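Local coordinates for protein beta-N-acetylhexosaminidase (Bacteroides fragilis, PDB 4PYS) that probably hydrolyses terminal beta-linked N-acetylhexosamine units from the ends of glycans, at residues P39-V51 with D96-Q108. Numbering follows the deposited sequence.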
# COMPACT_ATOMS: atom_id res chain seq x y z
N PRO A 39 -19.96 -15.82 -7.24
CA PRO A 39 -18.93 -14.94 -7.81
C PRO A 39 -18.99 -13.54 -7.22
O PRO A 39 -18.27 -12.65 -7.70
CB PRO A 39 -19.32 -14.90 -9.28
CG PRO A 39 -20.81 -15.00 -9.26
CD PRO A 39 -21.13 -15.93 -8.12
N GLY A 40 -19.82 -13.35 -6.20
CA GLY A 40 -20.08 -12.04 -5.63
C GLY A 40 -18.88 -11.18 -5.26
O GLY A 40 -18.94 -9.95 -5.34
N SER A 41 -17.78 -11.81 -4.87
CA SER A 41 -16.64 -11.06 -4.34
C SER A 41 -15.75 -10.45 -5.43
O SER A 41 -15.12 -9.41 -5.21
CB SER A 41 -15.78 -11.97 -3.49
OG SER A 41 -15.09 -12.85 -4.36
N PHE A 42 -15.67 -11.10 -6.59
CA PHE A 42 -14.80 -10.62 -7.65
C PHE A 42 -15.55 -10.05 -8.84
O PHE A 42 -14.97 -9.37 -9.70
CB PHE A 42 -13.84 -11.72 -8.11
CG PHE A 42 -14.52 -12.93 -8.69
CD1 PHE A 42 -14.87 -12.98 -10.03
CD2 PHE A 42 -14.78 -14.04 -7.89
CE1 PHE A 42 -15.48 -14.10 -10.56
CE2 PHE A 42 -15.39 -15.16 -8.41
CZ PHE A 42 -15.74 -15.19 -9.75
N ILE A 43 -16.86 -10.29 -8.89
CA ILE A 43 -17.61 -10.02 -10.10
C ILE A 43 -17.83 -8.53 -10.40
O ILE A 43 -17.97 -8.15 -11.57
CB ILE A 43 -18.93 -10.81 -10.13
CG1 ILE A 43 -19.34 -11.09 -11.57
CG2 ILE A 43 -20.02 -10.08 -9.35
CD1 ILE A 43 -18.25 -11.80 -12.37
N ARG A 44 -17.87 -7.69 -9.37
CA ARG A 44 -18.03 -6.26 -9.61
C ARG A 44 -16.84 -5.70 -10.40
O ARG A 44 -17.01 -4.81 -11.24
CB ARG A 44 -18.22 -5.50 -8.29
CG ARG A 44 -19.63 -5.62 -7.73
CD ARG A 44 -19.84 -4.72 -6.52
NE ARG A 44 -19.48 -5.38 -5.27
CZ ARG A 44 -20.31 -6.15 -4.57
NH1 ARG A 44 -21.55 -6.36 -5.00
NH2 ARG A 44 -19.90 -6.71 -3.44
N LEU A 45 -15.65 -6.24 -10.15
CA LEU A 45 -14.46 -5.81 -10.90
C LEU A 45 -14.54 -6.25 -12.35
O LEU A 45 -14.16 -5.50 -13.26
CB LEU A 45 -13.18 -6.35 -10.25
CG LEU A 45 -11.86 -5.89 -10.87
CD1 LEU A 45 -11.69 -4.37 -10.74
CD2 LEU A 45 -10.67 -6.61 -10.23
N PHE A 46 -15.03 -7.46 -12.57
CA PHE A 46 -15.21 -7.97 -13.93
C PHE A 46 -16.19 -7.10 -14.71
O PHE A 46 -15.95 -6.75 -15.86
CB PHE A 46 -15.71 -9.43 -13.89
CG PHE A 46 -15.93 -10.02 -15.24
CD1 PHE A 46 -14.88 -10.62 -15.93
CD2 PHE A 46 -17.18 -9.97 -15.85
CE1 PHE A 46 -15.06 -11.16 -17.19
CE2 PHE A 46 -17.38 -10.50 -17.11
CZ PHE A 46 -16.32 -11.10 -17.78
N TYR A 47 -17.32 -6.76 -14.08
CA TYR A 47 -18.32 -5.93 -14.75
C TYR A 47 -17.77 -4.54 -15.08
O TYR A 47 -18.11 -3.94 -16.09
CB TYR A 47 -19.58 -5.79 -13.89
CG TYR A 47 -20.37 -7.07 -13.67
CD1 TYR A 47 -20.39 -8.07 -14.63
CD2 TYR A 47 -21.09 -7.26 -12.50
CE1 TYR A 47 -21.11 -9.24 -14.43
CE2 TYR A 47 -21.81 -8.42 -12.28
CZ TYR A 47 -21.82 -9.40 -13.25
OH TYR A 47 -22.54 -10.56 -13.04
N GLU A 48 -16.91 -4.04 -14.21
CA GLU A 48 -16.35 -2.71 -14.39
C GLU A 48 -15.27 -2.65 -15.47
O GLU A 48 -15.16 -1.66 -16.19
CB GLU A 48 -15.79 -2.22 -13.05
CG GLU A 48 -15.23 -0.82 -13.08
CD GLU A 48 -14.59 -0.43 -11.76
OE1 GLU A 48 -15.26 -0.56 -10.70
OE2 GLU A 48 -13.42 -0.01 -11.78
N LYS A 49 -14.47 -3.71 -15.58
CA LYS A 49 -13.25 -3.64 -16.38
C LYS A 49 -13.32 -4.41 -17.70
O LYS A 49 -12.58 -4.11 -18.63
CB LYS A 49 -12.05 -4.15 -15.57
CG LYS A 49 -11.75 -3.38 -14.27
CD LYS A 49 -11.49 -1.89 -14.52
CE LYS A 49 -10.84 -1.24 -13.28
NZ LYS A 49 -10.83 0.27 -13.37
N LEU A 50 -14.21 -5.40 -17.77
CA LEU A 50 -14.23 -6.31 -18.93
C LEU A 50 -15.57 -6.35 -19.67
O LEU A 50 -15.65 -5.97 -20.84
CB LEU A 50 -13.80 -7.72 -18.49
CG LEU A 50 -12.33 -7.83 -18.10
CD1 LEU A 50 -12.03 -9.13 -17.38
CD2 LEU A 50 -11.48 -7.71 -19.36
N VAL A 51 -16.61 -6.84 -19.00
CA VAL A 51 -17.93 -7.00 -19.63
C VAL A 51 -19.00 -6.51 -18.68
O VAL A 51 -19.12 -7.03 -17.57
CB VAL A 51 -18.23 -8.48 -19.95
CG1 VAL A 51 -19.60 -8.63 -20.63
CG2 VAL A 51 -17.14 -9.09 -20.80
N ASP A 96 -10.56 -15.91 -3.68
CA ASP A 96 -11.06 -14.75 -4.43
C ASP A 96 -9.96 -13.85 -4.96
O ASP A 96 -10.10 -13.26 -6.03
CB ASP A 96 -12.03 -13.93 -3.57
CG ASP A 96 -13.33 -14.67 -3.30
OD1 ASP A 96 -13.75 -15.50 -4.14
OD2 ASP A 96 -13.95 -14.38 -2.26
N ALA A 97 -8.86 -13.72 -4.22
CA ALA A 97 -7.73 -12.90 -4.69
C ALA A 97 -7.23 -13.39 -6.05
O ALA A 97 -6.95 -12.59 -6.95
CB ALA A 97 -6.61 -12.92 -3.68
N GLY A 98 -7.10 -14.70 -6.18
CA GLY A 98 -6.70 -15.29 -7.45
C GLY A 98 -7.61 -14.89 -8.60
O GLY A 98 -7.13 -14.58 -9.68
N PHE A 99 -8.92 -14.88 -8.37
CA PHE A 99 -9.85 -14.50 -9.43
C PHE A 99 -9.67 -13.03 -9.81
O PHE A 99 -9.76 -12.66 -10.98
CB PHE A 99 -11.30 -14.73 -8.98
CG PHE A 99 -11.74 -16.17 -9.02
CD1 PHE A 99 -11.57 -16.95 -10.17
CD2 PHE A 99 -12.33 -16.75 -7.91
CE1 PHE A 99 -12.00 -18.29 -10.20
CE2 PHE A 99 -12.75 -18.09 -7.93
CZ PHE A 99 -12.58 -18.85 -9.08
N ILE A 100 -9.41 -12.20 -8.82
CA ILE A 100 -9.19 -10.78 -9.09
C ILE A 100 -7.92 -10.58 -9.92
O ILE A 100 -7.91 -9.81 -10.90
CB ILE A 100 -9.14 -9.98 -7.77
CG1 ILE A 100 -10.57 -9.88 -7.23
CG2 ILE A 100 -8.52 -8.59 -8.00
CD1 ILE A 100 -10.67 -9.41 -5.83
N TYR A 101 -6.87 -11.30 -9.58
CA TYR A 101 -5.64 -11.17 -10.34
C TYR A 101 -5.79 -11.75 -11.74
O TYR A 101 -5.23 -11.21 -12.69
CB TYR A 101 -4.46 -11.78 -9.56
CG TYR A 101 -4.23 -11.04 -8.26
CD1 TYR A 101 -4.40 -9.66 -8.18
CD2 TYR A 101 -3.88 -11.72 -7.09
CE1 TYR A 101 -4.21 -8.96 -6.98
CE2 TYR A 101 -3.68 -11.03 -5.89
CZ TYR A 101 -3.84 -9.66 -5.85
OH TYR A 101 -3.66 -8.97 -4.66
N ALA A 102 -6.55 -12.84 -11.87
CA ALA A 102 -6.86 -13.34 -13.22
C ALA A 102 -7.58 -12.29 -14.05
O ALA A 102 -7.31 -12.13 -15.24
CB ALA A 102 -7.70 -14.63 -13.14
N ILE A 103 -8.52 -11.57 -13.42
CA ILE A 103 -9.23 -10.50 -14.11
C ILE A 103 -8.26 -9.41 -14.54
O ILE A 103 -8.37 -8.90 -15.65
CB ILE A 103 -10.36 -9.90 -13.23
CG1 ILE A 103 -11.53 -10.89 -13.17
CG2 ILE A 103 -10.86 -8.56 -13.77
CD1 ILE A 103 -12.53 -10.59 -12.05
N GLN A 104 -7.30 -9.06 -13.69
CA GLN A 104 -6.33 -8.04 -14.06
C GLN A 104 -5.49 -8.51 -15.26
O GLN A 104 -5.15 -7.73 -16.14
CB GLN A 104 -5.41 -7.69 -12.88
CG GLN A 104 -6.10 -7.06 -11.69
CD GLN A 104 -6.68 -5.68 -12.00
OE1 GLN A 104 -6.58 -5.17 -13.12
NE2 GLN A 104 -7.29 -5.07 -10.98
N SER A 105 -5.15 -9.80 -15.30
CA SER A 105 -4.43 -10.32 -16.46
C SER A 105 -5.28 -10.31 -17.74
O SER A 105 -4.79 -9.96 -18.82
CB SER A 105 -3.86 -11.72 -16.19
OG SER A 105 -2.80 -11.64 -15.25
N LEU A 106 -6.56 -10.69 -17.62
CA LEU A 106 -7.45 -10.68 -18.78
C LEU A 106 -7.58 -9.27 -19.35
O LEU A 106 -7.66 -9.08 -20.57
CB LEU A 106 -8.84 -11.23 -18.41
CG LEU A 106 -8.95 -12.75 -18.22
CD1 LEU A 106 -10.32 -13.13 -17.67
CD2 LEU A 106 -8.68 -13.47 -19.53
N ARG A 107 -7.61 -8.26 -18.47
CA ARG A 107 -7.67 -6.86 -18.91
C ARG A 107 -6.55 -6.54 -19.88
O ARG A 107 -6.77 -5.87 -20.89
CB ARG A 107 -7.50 -5.92 -17.72
CG ARG A 107 -8.71 -5.71 -16.87
CD ARG A 107 -8.35 -4.74 -15.74
NE ARG A 107 -8.26 -3.34 -16.17
CZ ARG A 107 -7.86 -2.36 -15.38
NH1 ARG A 107 -7.48 -2.63 -14.13
NH2 ARG A 107 -7.83 -1.10 -15.82
N GLN A 108 -5.34 -6.99 -19.55
CA GLN A 108 -4.16 -6.71 -20.36
C GLN A 108 -3.99 -7.68 -21.52
O GLN A 108 -3.28 -7.38 -22.48
CB GLN A 108 -2.91 -6.71 -19.49
CG GLN A 108 -2.89 -5.55 -18.52
CD GLN A 108 -1.60 -5.45 -17.74
OE1 GLN A 108 -0.51 -5.69 -18.27
NE2 GLN A 108 -1.71 -5.09 -16.47
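The two helices of the GH20 domain 2 module lie side by side on its mixed beta-sheet, and Ile103, on helix 96-108, wedges among Phe42, Leu45, Phe46 and Leu50 of the partner. The axes of helices 43-49 and 96-108 run nearly parallel, 9° apart, at a closest approach of 9.8 Å. The two branches of Ile103 divide the work: CG2, anti to the backbone N, packs 3.8 Å from Leu50 CD1 and also meets Leu45 CD2, while CD1 reaches 3.9 Å to Phe46 CB and lies obliquely to the Phe42 ring. At the N-terminal end Phe42 is sandwiched. Its chi1 of 62°, with CG between the backbone N and carbonyl carbon, swings the ring between the Pro39 carbonyl and Phe99: Pro39 O sits over the centre of one face and Phe99 CB over the opposite one. Phe99 CB makes a CH-pi contact, 3.9 Å from the centroid of the Phe42 ring, and the Phe99 ring follows obliquely, bringing its CD2 3.5 Å from Phe42 CE2. Leu45 crosses Ile100 at about a right angle, its CD2 3.7 Å from Ile100 CG2. Toward the other end, the bent Lys49 chain lays its CD over the centre of the Arg107 guanidinium, 3.7 Å above the plane. The edge of that guanidinium faces Gln104, whose OE1 accepts a hydrogen bond of 2.9 Å from Arg107 NH1, while Arg107 NH2 hydrogen-bonds to Gln487 OE1. Lys49 NZ forms salt bridges with Glu48 and with Asp154, the latter on catalytic-domain helix 146-158. Beneath, Phe46 touches strand 31-35 and Leu106 strand 80-84. Apolar contact thus joins the helices to each other and to the sheet, while the two carboxylates probably compensate the charge of Lys49, easing its approach to like-charged Arg107, and Asp154 ties this edge to the catalytic domain.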